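Local coordinates for uncharacterized lipoprotein GfcB (Escherichia coli K12, PDB 2IN5) that is of unknown function but, as a mostly beta lipoprotein related to YjbF, is probably connected with group 4 capsule polysaccharide, at residues R98-L101 and A102-D105. Residues are numbered along the deposited sequence; the frame is centred on the assembly and turned at random.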
# COMPACT_ATOMS: atom_id res chain seq x y z
N ARG A 98 -15.35 13.80 0.77
CA ARG A 98 -15.19 12.92 -0.39
C ARG A 98 -15.58 13.68 -1.65
O ARG A 98 -15.20 13.30 -2.75
CB ARG A 98 -16.03 11.65 -0.25
CG ARG A 98 -15.48 10.65 0.76
CD ARG A 98 -16.24 9.35 0.74
NE ARG A 98 -15.41 8.26 0.25
CZ ARG A 98 -15.16 8.03 -1.03
NH1 ARG A 98 -15.70 8.80 -1.96
NH2 ARG A 98 -14.36 7.03 -1.39
N ASN A 99 -16.36 14.74 -1.47
CA ASN A 99 -16.78 15.60 -2.57
C ASN A 99 -16.74 17.01 -2.00
O ASN A 99 -17.77 17.66 -1.84
CB ASN A 99 -18.19 15.24 -3.03
CG ASN A 99 -18.51 15.81 -4.41
OD1 ASN A 99 -18.14 16.94 -4.74
ND2 ASN A 99 -19.21 15.02 -5.23
N ALA A 100 -15.53 17.48 -1.70
CA ALA A 100 -15.30 18.79 -1.09
C ALA A 100 -15.95 19.97 -1.79
O ALA A 100 -16.33 20.94 -1.14
CB ALA A 100 -13.80 19.03 -0.93
N LEU A 101 -16.08 19.92 -3.11
CA LEU A 101 -16.70 21.04 -3.80
C LEU A 101 -18.22 21.04 -3.64
O LEU A 101 -18.85 22.10 -3.66
CB LEU A 101 -16.32 21.03 -5.28
CG LEU A 101 -14.90 21.48 -5.60
CD1 LEU A 101 -14.72 21.45 -7.11
CD2 LEU A 101 -14.62 22.88 -5.05
N ALA A 102 -18.81 19.85 -3.46
CA ALA A 102 -20.25 19.70 -3.30
C ALA A 102 -20.72 19.77 -1.86
O ALA A 102 -21.84 19.38 -1.55
CB ALA A 102 -20.71 18.38 -3.91
N ILE A 103 -19.87 20.26 -0.98
CA ILE A 103 -20.27 20.35 0.41
C ILE A 103 -21.21 21.54 0.59
O ILE A 103 -20.86 22.66 0.23
CB ILE A 103 -19.06 20.55 1.33
CG1 ILE A 103 -18.11 19.36 1.20
CG2 ILE A 103 -19.51 20.76 2.76
CD1 ILE A 103 -16.90 19.47 2.07
N LYS A 104 -22.39 21.28 1.13
CA LYS A 104 -23.36 22.35 1.38
C LYS A 104 -23.25 22.76 2.84
O LYS A 104 -22.97 21.93 3.70
CB LYS A 104 -24.79 21.88 1.09
CG LYS A 104 -25.14 21.71 -0.38
CD LYS A 104 -26.63 21.42 -0.55
CE LYS A 104 -27.07 21.45 -2.01
NZ LYS A 104 -26.30 20.49 -2.85
N ASP A 105 -23.46 24.04 3.10
CA ASP A 105 -23.39 24.56 4.46
C ASP A 105 -24.42 23.80 5.30
O ASP A 105 -25.61 23.81 5.00
CB ASP A 105 -23.71 26.06 4.46
CG ASP A 105 -23.32 26.74 5.76
OD1 ASP A 105 -22.22 26.45 6.28
OD2 ASP A 105 -24.10 27.59 6.25
O HOH W 1 -19.07 24.00 -1.80
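The backbone from Asn99 to Ala102 folds into a beta turn, close to type I in the torsions of Ala100 and Leu101, closed by Ala102 N donating to Asn99 O at 2.9 Å. This bond is bent, with an N-H...O angle of 132°, and the donor lies 49° above the carbonyl plane. Setting CG anti to its own backbone N (chi1 -163°) brings the Asn99 amide within bonding distance of the same N-H: Asn99 OD1 takes a second, weak bond from Ala102 N at 3.2 Å. Thus one N-H faces two acceptors of one residue, and Ala102 CB is pressed against the amide, 3.1 Å from Asn99 OD1. Ile103 packs along the turn: its CG1 is 3.3 Å from Ala100 O, and its CD1 reaches Ala100 CA at 3.6 Å. A water links the turn's exit by donating to both Leu101 O and Ile103 O. Cutting Ile103 back to an alanine is likely to open a gap beside Ala100 and to cost Trp150 and Phe130 an apolar partner. Within the connection between strands 86-89 and 108-117, the Ile103 side chain touches strands 120-140 and 143-156, while Asp105 OD1 is hydrogen-bonded to Phe132 N and Arg98 forms a salt bridge to Glu57.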